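Local coordinates for glyoxalase-like domain protein (Staphylococcus aureus, PDB 3P8A), which is of unknown function but belongs to the glyoxalase-like (VOC) family, whose members often bind metal ions and small substrates in cupped beta sheets, at residues H30-L35 / F262-I267; L112-I117 / P165-W170; A119-L124 / Q150-M155. All coordinates share one frame; numbering follows the deposited sequence. Where two conformers were deposited one is given.

How the contacts relate
Contact 1 stands apart: its centre is about 24 Å from that of contact 2 and about 28 Å from that of contact 3, across the middle of the chain. It joins the two mixed sheets, the end of strand 24-31 in one meeting a hairpin of the other, and is partly buried. Contacts 2 and 3 are buried neighbours, with centres about 8 Å apart. Contact 2 pairs strands 106-113 and 166-170; contact 3 lays helix 117-125 over strand 147-155, the next strand in that sheet. Backbone bonds and a glutamine bonded to the helix start dominate contact 2, contact 3 rests on aliphatic packing without hydrogen bonds, and contact 1 relies on one histidine and one arginine.

Contact 1: residues H30-L35 / F262-I267; sequences HYIDQL and FIRGAI
The beta hairpin joining strands 259-263 and 266-272 meets the end of strand 24-31 here, so the contact ties the two mixed sheets together. The hairpin turns through a type I' beta turn from Ile-263 to Ala-266, and His-30 reaches up to it. His-30 NE2 donates to Arg-264 O at 2.8 Å, with an N-H...O angle of 167°. The acceptor is close to the ring plane, but the donor stands above the carbonyl plane. The ring carbon beside NE2, His-30 CE1, comes within 3.1 Å of Ile-263 O.

The ring is sandwiched. Ala-266 CB makes a CH-pi contact over one face, 3.6 Å from the ring centroid, and Ile-32 CG1 covers the opposite face. Arg-264 bends at chi2 (-78°) and runs across Ile-32 at about a right angle. Ile-32 CG2 lies under the guanidinium face, and Ile-32 CG1 is 3.9 Å from Arg-264 CB. Asp-33 O approaches over the same guanidinium face, a poor geometry for a hydrogen bond; Arg-264 NH1 is hydrogen-bonded to Gln-105 OE1. Asp-33 OD2 is 4.3 Å from Arg-264 NH1, too far for a salt bridge.

His-30 ND1 bonds to Tyr-268 OH. With both ring nitrogens engaged and both faces covered, the imidazole probably has little freedom to rotate.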
loop_
_atom_site.group_PDB
_atom_site.type_symbol
_atom_site.label_atom_id
_atom_site.label_comp_id
_atom_site.label_asym_id
_atom_site.label_seq_id
_atom_site.Cartn_x
_atom_site.Cartn_y
_atom_site.Cartn_z
ATOM N N HIS A 30 6.615 -0.752 1.631
ATOM C CA HIS A 30 7.817 -0.115 2.130
ATOM C C HIS A 30 9.036 -0.634 1.340
ATOM O O HIS A 30 9.383 -1.816 1.456
ATOM C CB HIS A 30 7.954 -0.345 3.646
ATOM C CG HIS A 30 9.119 0.353 4.298
ATOM N ND1 HIS A 30 9.370 0.209 5.657
ATOM C CD2 HIS A 30 10.069 1.160 3.762
ATOM C CE1 HIS A 30 10.451 0.937 5.903
ATOM N NE2 HIS A 30 10.911 1.528 4.789
ATOM N N TYR A 31 9.692 0.260 0.555
ATOM C CA TYR A 31 10.901 -0.078 -0.191
ATOM C C TYR A 31 12.106 -0.052 0.762
ATOM O O TYR A 31 12.371 0.969 1.374
ATOM C CB TYR A 31 11.117 0.807 -1.449
ATOM C CG TYR A 31 12.522 0.719 -2.024
ATOM C CD1 TYR A 31 13.302 1.861 -2.188
ATOM C CD2 TYR A 31 13.098 -0.513 -2.333
ATOM C CE1 TYR A 31 14.604 1.785 -2.686
ATOM C CE2 TYR A 31 14.427 -0.609 -2.745
ATOM C CZ TYR A 31 15.168 0.547 -2.943
ATOM O OH TYR A 31 16.460 0.457 -3.387
ATOM N N ILE A 32 12.787 -1.212 0.916
ATOM C CA ILE A 32 13.955 -1.395 1.789
ATOM C C ILE A 32 15.105 -1.988 0.994
ATOM O O ILE A 32 14.977 -3.093 0.485
ATOM C CB ILE A 32 13.609 -2.253 3.055
ATOM C CG1 ILE A 32 12.677 -1.467 3.996
ATOM C CG2 ILE A 32 14.895 -2.682 3.814
ATOM C CD1 ILE A 32 12.180 -2.205 5.205
ATOM N N ASP A 33 16.232 -1.272 0.909
ATOM C CA ASP A 33 17.413 -1.782 0.212
ATOM C C ASP A 33 18.025 -2.896 1.081
ATOM O O ASP A 33 17.970 -2.785 2.294
ATOM C CB ASP A 33 18.442 -0.655 0.021
ATOM C CG ASP A 33 19.767 -1.139 -0.525
ATOM O OD1 ASP A 33 19.775 -1.711 -1.629
ATOM O OD2 ASP A 33 20.794 -0.921 0.141
ATOM N N GLN A 34 18.597 -3.965 0.466
ATOM C CA GLN A 34 19.202 -5.074 1.227
ATOM C C GLN A 34 18.200 -5.690 2.202
ATOM O O GLN A 34 18.482 -5.887 3.395
ATOM C CB GLN A 34 20.506 -4.638 1.955
ATOM C CG GLN A 34 21.653 -4.316 0.994
ATOM C CD GLN A 34 22.839 -3.701 1.699
ATOM O OE1 GLN A 34 23.143 -4.002 2.863
ATOM N NE2 GLN A 34 23.551 -2.834 0.993
ATOM N N LEU A 35 16.991 -5.954 1.687
ATOM C CA LEU A 35 15.885 -6.533 2.461
ATOM C C LEU A 35 16.200 -7.903 3.078
ATOM O O LEU A 35 15.655 -8.205 4.128
ATOM C CB LEU A 35 14.614 -6.587 1.577
ATOM C CG LEU A 35 13.329 -7.189 2.129
ATOM C CD1 LEU A 35 12.866 -6.475 3.409
ATOM C CD2 LEU A 35 12.258 -7.174 1.077
ATOM N N PHE A 262 11.548 5.101 13.375
ATOM C CA PHE A 262 11.913 5.595 12.055
ATOM C C PHE A 262 12.861 4.588 11.490
ATOM O O PHE A 262 13.927 4.332 12.070
ATOM C CB PHE A 262 12.549 7.001 12.001
ATOM C CG PHE A 262 13.112 7.277 10.615
ATOM C CD1 PHE A 262 12.300 7.774 9.600
ATOM C CD2 PHE A 262 14.425 6.933 10.296
ATOM C CE1 PHE A 262 12.811 7.993 8.324
ATOM C CE2 PHE A 262 14.924 7.118 9.000
ATOM C CZ PHE A 262 14.131 7.678 8.037
ATOM N N ILE A 263 12.471 3.982 10.366
ATOM C CA ILE A 263 13.306 2.972 9.754
ATOM C C ILE A 263 13.209 2.964 8.244
ATOM O O ILE A 263 12.111 2.926 7.687
ATOM C CB ILE A 263 13.076 1.585 10.426
ATOM C CG1 ILE A 263 14.088 0.538 9.948
ATOM C CG2 ILE A 263 11.613 1.109 10.347
ATOM C CD1 ILE A 263 14.442 -0.519 11.048
ATOM N N ARG A 264 14.377 3.076 7.580
ATOM C CA ARG A 264 14.530 3.052 6.122
ATOM C C ARG A 264 13.542 3.942 5.402
ATOM O O ARG A 264 12.887 3.482 4.465
ATOM C CB ARG A 264 14.446 1.595 5.588
ATOM C CG ARG A 264 15.435 0.616 6.242
ATOM C CD ARG A 264 16.839 0.764 5.705
ATOM N NE ARG A 264 17.578 -0.492 5.817
ATOM C CZ ARG A 264 18.370 -0.992 4.876
ATOM N NH1 ARG A 264 18.527 -0.354 3.721
ATOM N NH2 ARG A 264 18.995 -2.146 5.072
ATOM N N GLY A 265 13.443 5.188 5.859
ATOM C CA GLY A 265 12.600 6.230 5.274
ATOM C C GLY A 265 11.124 6.213 5.631
ATOM O O GLY A 265 10.374 7.051 5.128
ATOM N N ALA A 266 10.692 5.279 6.490
ATOM C CA ALA A 266 9.300 5.145 6.902
ATOM C C ALA A 266 9.129 5.331 8.414
ATOM O O ALA A 266 10.098 5.223 9.170
ATOM C CB ALA A 266 8.751 3.793 6.462
ATOM N N ILE A 267 7.923 5.715 8.845
ATOM C CA ILE A 267 7.649 5.930 10.269
ATOM C C ILE A 267 6.551 4.992 10.692
ATOM O O ILE A 267 5.471 5.009 10.100
ATOM C CB ILE A 267 7.325 7.405 10.639
ATOM C CG1 ILE A 267 8.425 8.363 10.118
ATOM C CG2 ILE A 267 7.104 7.567 12.178
ATOM C CD1 ILE A 267 7.991 9.752 9.992
#

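Contact 2: residues L112-I117 / P165-W170; sequences LHTNDI and PFFIQW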
loop_
_atom_site.group_PDB
_atom_site.type_symbol
_atom_site.label_atom_id
_atom_site.label_comp_id
_atom_site.label_asym_id
_atom_site.label_seq_id
_atom_site.Cartn_x
_atom_site.Cartn_y
_atom_site.Cartn_z
ATOM N N LEU A 112 -5.574 -1.146 -2.067
ATOM C CA LEU A 112 -6.914 -1.364 -1.579
ATOM C C LEU A 112 -7.497 -2.654 -2.172
ATOM O O LEU A 112 -7.430 -2.883 -3.377
ATOM C CB LEU A 112 -7.813 -0.139 -1.899
ATOM C CG LEU A 112 -7.336 1.259 -1.420
ATOM C CD1 LEU A 112 -8.307 2.350 -1.884
ATOM C CD2 LEU A 112 -7.191 1.321 0.124
ATOM N N HIS A 113 -8.077 -3.474 -1.302
ATOM C CA HIS A 113 -8.688 -4.761 -1.596
ATOM C C HIS A 113 -10.117 -4.628 -2.195
ATOM O O HIS A 113 -10.924 -3.861 -1.669
ATOM C CB HIS A 113 -8.725 -5.571 -0.277
ATOM C CG HIS A 113 -9.607 -6.774 -0.320
ATOM N ND1 HIS A 113 -9.121 -8.002 -0.710
ATOM C CD2 HIS A 113 -10.929 -6.888 -0.054
ATOM C CE1 HIS A 113 -10.158 -8.829 -0.677
ATOM N NE2 HIS A 113 -11.271 -8.199 -0.298
ATOM N N THR A 114 -10.428 -5.434 -3.233
ATOM C CA THR A 114 -11.768 -5.574 -3.819
ATOM C C THR A 114 -12.097 -7.025 -4.099
ATOM O O THR A 114 -11.209 -7.793 -4.426
ATOM C CB THR A 114 -11.976 -4.810 -5.131
ATOM O OG1 THR A 114 -10.784 -4.323 -5.752
ATOM C CG2 THR A 114 -13.085 -3.864 -5.048
ATOM N N ASN A 115 -13.375 -7.394 -4.039
ATOM C CA ASN A 115 -13.799 -8.738 -4.419
ATOM C C ASN A 115 -14.256 -8.737 -5.888
ATOM O O ASN A 115 -14.487 -9.803 -6.464
ATOM C CB ASN A 115 -14.865 -9.266 -3.462
ATOM C CG ASN A 115 -14.283 -9.789 -2.162
ATOM O OD1 ASN A 115 -13.368 -10.633 -2.142
ATOM N ND2 ASN A 115 -14.818 -9.311 -1.048
ATOM N N ASP A 116 -14.301 -7.539 -6.515
ATOM C CA ASP A 116 -14.714 -7.360 -7.902
ATOM C C ASP A 116 -13.921 -6.256 -8.605
ATOM O O ASP A 116 -14.394 -5.120 -8.720
ATOM C CB ASP A 116 -16.246 -7.148 -8.001
ATOM C CG ASP A 116 -16.861 -7.426 -9.372
ATOM O OD1 ASP A 116 -16.097 -7.726 -10.331
ATOM O OD2 ASP A 116 -18.104 -7.348 -9.489
ATOM N N ILE A 117 -12.731 -6.607 -9.114
ATOM C CA ILE A 117 -11.848 -5.655 -9.787
ATOM C C ILE A 117 -12.403 -5.143 -11.143
ATOM O O ILE A 117 -12.075 -4.021 -11.546
ATOM C CB ILE A 117 -10.393 -6.183 -9.854
ATOM C CG1 ILE A 117 -9.366 -5.032 -9.921
ATOM C CG2 ILE A 117 -10.212 -7.203 -10.986
ATOM C CD1 ILE A 117 -8.001 -5.364 -9.331
ATOM N N PRO A 165 -3.192 5.301 -4.882
ATOM C CA PRO A 165 -3.364 3.927 -4.378
ATOM C C PRO A 165 -3.910 3.043 -5.508
ATOM O O PRO A 165 -4.593 3.540 -6.416
ATOM C CB PRO A 165 -4.423 4.083 -3.280
ATOM C CG PRO A 165 -4.287 5.487 -2.833
ATOM C CD PRO A 165 -3.988 6.260 -4.085
ATOM N N PHE A 166 -3.579 1.751 -5.474
ATOM C CA PHE A 166 -3.982 0.814 -6.514
ATOM C C PHE A 166 -4.845 -0.288 -5.929
ATOM O O PHE A 166 -5.018 -0.349 -4.711
ATOM C CB PHE A 166 -2.767 0.287 -7.300
ATOM C CG PHE A 166 -1.782 -0.510 -6.483
ATOM C CD1 PHE A 166 -0.801 0.127 -5.733
ATOM C CD2 PHE A 166 -1.805 -1.901 -6.495
ATOM C CE1 PHE A 166 0.117 -0.613 -4.991
ATOM C CE2 PHE A 166 -0.875 -2.637 -5.764
ATOM C CZ PHE A 166 0.085 -1.991 -5.025
ATOM N N PHE A 167 -5.454 -1.102 -6.804
ATOM C CA PHE A 167 -6.425 -2.107 -6.390
ATOM C C PHE A 167 -5.907 -3.516 -6.559
ATOM O O PHE A 167 -5.154 -3.790 -7.484
ATOM C CB PHE A 167 -7.716 -1.947 -7.232
ATOM C CG PHE A 167 -8.352 -0.571 -7.189
ATOM C CD1 PHE A 167 -9.319 -0.266 -6.240
ATOM C CD2 PHE A 167 -8.032 0.391 -8.144
ATOM C CE1 PHE A 167 -9.919 1.002 -6.208
ATOM C CE2 PHE A 167 -8.620 1.659 -8.102
ATOM C CZ PHE A 167 -9.593 1.940 -7.152
ATOM N N ILE A 168 -6.360 -4.407 -5.691
ATOM C CA ILE A 168 -6.009 -5.805 -5.719
ATOM C C ILE A 168 -7.250 -6.683 -5.583
ATOM O O ILE A 168 -8.123 -6.432 -4.755
ATOM C CB ILE A 168 -4.923 -6.189 -4.642
ATOM C CG1 ILE A 168 -4.327 -7.607 -4.907
ATOM C CG2 ILE A 168 -5.451 -6.056 -3.176
ATOM C CD1 ILE A 168 -2.929 -7.843 -4.196
ATOM N N GLN A 169 -7.273 -7.746 -6.368
ATOM C CA GLN A 169 -8.268 -8.797 -6.262
ATOM C C GLN A 169 -7.475 -10.102 -6.225
ATOM O O GLN A 169 -6.825 -10.479 -7.206
ATOM C CB GLN A 169 -9.293 -8.808 -7.404
ATOM C CG GLN A 169 -10.464 -9.752 -7.066
ATOM C CD GLN A 169 -11.376 -10.015 -8.232
ATOM O OE1 GLN A 169 -11.908 -9.099 -8.860
ATOM N NE2 GLN A 169 -11.632 -11.276 -8.488
ATOM N N TRP A 170 -7.494 -10.744 -5.062
ATOM C CA TRP A 170 -6.826 -12.028 -4.827
ATOM C C TRP A 170 -7.640 -13.140 -5.510
ATOM O O TRP A 170 -8.879 -13.138 -5.414
ATOM C CB TRP A 170 -6.738 -12.277 -3.303
ATOM C CG TRP A 170 -5.820 -11.326 -2.602
ATOM C CD1 TRP A 170 -6.176 -10.254 -1.835
ATOM C CD2 TRP A 170 -4.388 -11.368 -2.592
ATOM N NE1 TRP A 170 -5.053 -9.610 -1.374
ATOM C CE2 TRP A 170 -3.942 -10.295 -1.789
ATOM C CE3 TRP A 170 -3.435 -12.233 -3.154
ATOM C CZ2 TRP A 170 -2.579 -10.036 -1.571
ATOM C CZ3 TRP A 170 -2.086 -11.956 -2.964
ATOM C CH2 TRP A 170 -1.669 -10.862 -2.189
HETATM O O HOH W 1 -9.449 -10.212 -3.420
HETATM O O HOH W 2 -13.817 -9.200 -11.218
#
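Segments 112-117 and 165-170 run parallel, with Leu-112 paired to Phe-167 and His-113 to Ile-168. Strands 106-113 and 166-170 are thus neighbours inside the mixed sheet of the glyoxalase-like domain. Leu-112 N donates to Phe-166 O at 2.8 Å, Ile-168 N to Leu-112 O at 3.0 Å, and Thr-114 N to Ile-168 O at 2.9 Å.

Leu-112 and Phe-167 project from one face of the sheet. His-113 and Ile-168 project from the other, where Trp-170 ends near His-113. The two side chains cross at about a right angle, but their ring planes are only modestly tilted, and they meet edge to edge, with His-113 ND1 3.9 Å from Trp-170 CD1. Ile-168 CD1 lies over one face of the indole, offset toward its rim. Arg-177 makes a cation-pi contact with the same indole.

Past the strand, the chain turns into helix 117-125. Asp-116 occupies the N-cap, and its OD1 makes a weak bond to Ala-119 N. Ile-117 crosses the stem of Gln-169, and Ile-117 CD1 packs on Phe-167 CB at 4.0 Å. A water also links Thr-114 O to Trp-170 N.

Gln-169 extends from its strand, with CG opposite the backbone N (chi1 -168°), to reach the first turn of the helix. There Gln-169 OE1 accepts from Ile-117 N at 2.6 Å, nearly straight at 178° and in the carbonyl plane of the amide.

Contact 3: residues A119-L124 / Q150-M155; sequences AVKNKL and QLLYIM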
loop_
_atom_site.group_PDB
_atom_site.type_symbol
_atom_site.label_atom_id
_atom_site.label_comp_id
_atom_site.label_asym_id
_atom_site.label_seq_id
_atom_site.Cartn_x
_atom_site.Cartn_y
_atom_site.Cartn_z
ATOM N N ALA A 119 -15.710 -4.599 -11.804
ATOM C CA ALA A 119 -16.713 -3.614 -11.392
ATOM C C ALA A 119 -16.013 -2.303 -11.027
ATOM O O ALA A 119 -16.545 -1.231 -11.313
ATOM C CB ALA A 119 -17.493 -4.121 -10.196
ATOM N N VAL A 120 -14.819 -2.390 -10.400
ATOM C CA VAL A 120 -14.017 -1.214 -10.084
ATOM C C VAL A 120 -13.557 -0.590 -11.384
ATOM O O VAL A 120 -13.731 0.614 -11.548
ATOM C CB VAL A 120 -12.847 -1.487 -9.086
ATOM C CG1 VAL A 120 -11.868 -0.321 -9.041
ATOM C CG2 VAL A 120 -13.391 -1.747 -7.698
ATOM N N LYS A 121 -13.023 -1.400 -12.321
ATOM C CA LYS A 121 -12.564 -0.912 -13.617
ATOM C C LYS A 121 -13.710 -0.214 -14.385
ATOM O O LYS A 121 -13.514 0.886 -14.900
ATOM C CB LYS A 121 -11.932 -2.042 -14.440
ATOM C CG LYS A 121 -11.449 -1.584 -15.808
ATOM C CD LYS A 121 -10.933 -2.710 -16.645
ATOM C CE LYS A 121 -10.470 -2.184 -17.979
ATOM N NZ LYS A 121 -9.594 -3.157 -18.675
ATOM N N ASN A 122 -14.890 -0.832 -14.410
ATOM C CA ASN A 122 -16.062 -0.277 -15.092
ATOM C C ASN A 122 -16.518 1.035 -14.452
ATOM O O ASN A 122 -16.825 1.966 -15.182
ATOM C CB ASN A 122 -17.220 -1.299 -15.163
ATOM C CG ASN A 122 -16.909 -2.545 -15.958
ATOM O OD1 ASN A 122 -16.092 -2.536 -16.894
ATOM N ND2 ASN A 122 -17.520 -3.657 -15.564
ATOM N N LYS A 123 -16.502 1.125 -13.099
ATOM C CA LYS A 123 -16.896 2.326 -12.380
ATOM C C LYS A 123 -15.937 3.481 -12.677
ATOM O O LYS A 123 -16.386 4.615 -12.884
ATOM C CB LYS A 123 -17.011 2.055 -10.864
ATOM C CG LYS A 123 -17.510 3.232 -10.012
ATOM C CD LYS A 123 -16.347 3.972 -9.352
ATOM C CE LYS A 123 -16.775 5.061 -8.398
ATOM N NZ LYS A 123 -15.636 5.958 -8.093
ATOM N N LEU A 124 -14.619 3.204 -12.688
ATOM C CA LEU A 124 -13.640 4.260 -12.954
ATOM C C LEU A 124 -13.723 4.694 -14.407
ATOM O O LEU A 124 -13.706 5.892 -14.690
ATOM C CB LEU A 124 -12.215 3.828 -12.569
ATOM C CG LEU A 124 -11.922 3.601 -11.084
ATOM C CD1 LEU A 124 -10.556 2.970 -10.918
ATOM C CD2 LEU A 124 -11.969 4.912 -10.292
ATOM N N GLN A 150 -4.768 -10.064 -9.195
ATOM C CA GLN A 150 -4.862 -9.072 -10.261
ATOM C C GLN A 150 -4.720 -7.692 -9.651
ATOM O O GLN A 150 -5.239 -7.441 -8.566
ATOM C CB GLN A 150 -6.210 -9.122 -10.987
ATOM C CG GLN A 150 -6.537 -10.444 -11.656
ATOM C CD GLN A 150 -7.985 -10.410 -12.061
ATOM O OE1 GLN A 150 -8.862 -10.991 -11.409
ATOM N NE2 GLN A 150 -8.291 -9.600 -13.057
ATOM N N LEU A 151 -4.050 -6.796 -10.368
ATOM C CA LEU A 151 -3.890 -5.403 -9.963
ATOM C C LEU A 151 -4.543 -4.486 -11.001
ATOM O O LEU A 151 -4.580 -4.814 -12.183
ATOM C CB LEU A 151 -2.411 -5.027 -9.803
ATOM C CG LEU A 151 -1.605 -5.823 -8.769
ATOM C CD1 LEU A 151 -0.201 -5.331 -8.722
ATOM C CD2 LEU A 151 -2.207 -5.718 -7.379
ATOM N N LEU A 152 -5.056 -3.344 -10.560
ATOM C CA LEU A 152 -5.642 -2.333 -11.439
ATOM C C LEU A 152 -5.081 -1.007 -10.956
ATOM O O LEU A 152 -5.033 -0.752 -9.747
ATOM C CB LEU A 152 -7.171 -2.350 -11.367
ATOM C CG LEU A 152 -7.934 -1.329 -12.240
ATOM C CD1 LEU A 152 -7.931 -1.730 -13.712
ATOM C CD2 LEU A 152 -9.336 -1.163 -11.725
ATOM N N TYR A 153 -4.579 -0.210 -11.890
ATOM C CA TYR A 153 -3.973 1.066 -11.574
ATOM C C TYR A 153 -4.743 2.220 -12.140
ATOM O O TYR A 153 -5.317 2.107 -13.228
ATOM C CB TYR A 153 -2.570 1.125 -12.137
ATOM C CG TYR A 153 -1.637 0.095 -11.538
ATOM C CD1 TYR A 153 -0.980 0.338 -10.337
ATOM C CD2 TYR A 153 -1.331 -1.077 -12.223
ATOM C CE1 TYR A 153 -0.100 -0.591 -9.791
ATOM C CE2 TYR A 153 -0.417 -1.997 -11.705
ATOM C CZ TYR A 153 0.178 -1.755 -10.477
ATOM O OH TYR A 153 1.099 -2.620 -9.967
ATOM N N ILE A 154 -4.686 3.355 -11.446
ATOM C CA ILE A 154 -5.257 4.601 -11.938
ATOM C C ILE A 154 -4.155 5.339 -12.687
ATOM O O ILE A 154 -3.050 5.481 -12.175
ATOM C CB ILE A 154 -5.841 5.440 -10.780
ATOM C CG1 ILE A 154 -7.093 4.747 -10.201
ATOM C CG2 ILE A 154 -6.147 6.890 -11.243
ATOM C CD1 ILE A 154 -7.520 5.279 -8.866
HETATM N N MSE A 155 -4.449 5.805 -13.907
HETATM C CA MSE A 155 -3.494 6.598 -14.667
HETATM C C MSE A 155 -4.012 8.047 -14.824
HETATM O O MSE A 155 -4.733 8.375 -15.777
HETATM C CB MSE A 155 -3.166 5.943 -16.004
HETATM C CG MSE A 155 -1.805 6.317 -16.500
HETATM SE SE MSE A 155 -1.878 6.599 -18.385
HETATM C CE MSE A 155 -2.342 8.508 -18.321
#
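Leu-152 points at helix 117-125, where it meets Val-120, Lys-121 and Leu-124, and carries most of this contact. A chi1 of 180° directs both its methyl groups at the helix surface. Leu-152 CD2 takes the central place. It lies 3.8 Å from Val-120 CG1 and 3.7 Å from Lys-121 N, so it presses on the helix backbone as well as on side chains. Val-120 and Leu-152 approach at a slant, and Val-120 offers one branch, CG1, to the leucine.

Lys-121 lies on the other flank of the leucine. Its chain is fully extended and crosses Leu-152 at about a right angle. The root of the lysine does the touching: Lys-121 CB is 3.9 Å from Leu-152 CD2, and Lys-121 CG is 4.1 Å from Leu-152 CD1. The amine end leads away from the strand and bonds to Gly-133 O on strand 130-139.

In fold terms, helix 117-125 lies over the mixed sheet of the glyoxalase-like domain. The helix and strand segments run in nearly the same direction, 13° apart, with their axes 9.9 Å from each other. Strand 166-170 borders strand 147-155 under the same helix, and Phe-167 there also touches Val-120 and Leu-124.

One turn further on, Leu-124 faces the strand. Leu-124 CD1 meets Ile-154 CG1 at 4.0 Å, the two side chains crossing at about a right angle. CG1 of Ile-154 lies opposite its own carbonyl carbon (chi1 -69°), and this brings the side chain nearer to the helix than the start of its bond from the backbone suggests. Leu-124 CD1 also brushes Leu-152 CD2, more loosely, at 4.4 Å. Ile-154 also touches Trp-211 and Phe-212 of helix 201-212.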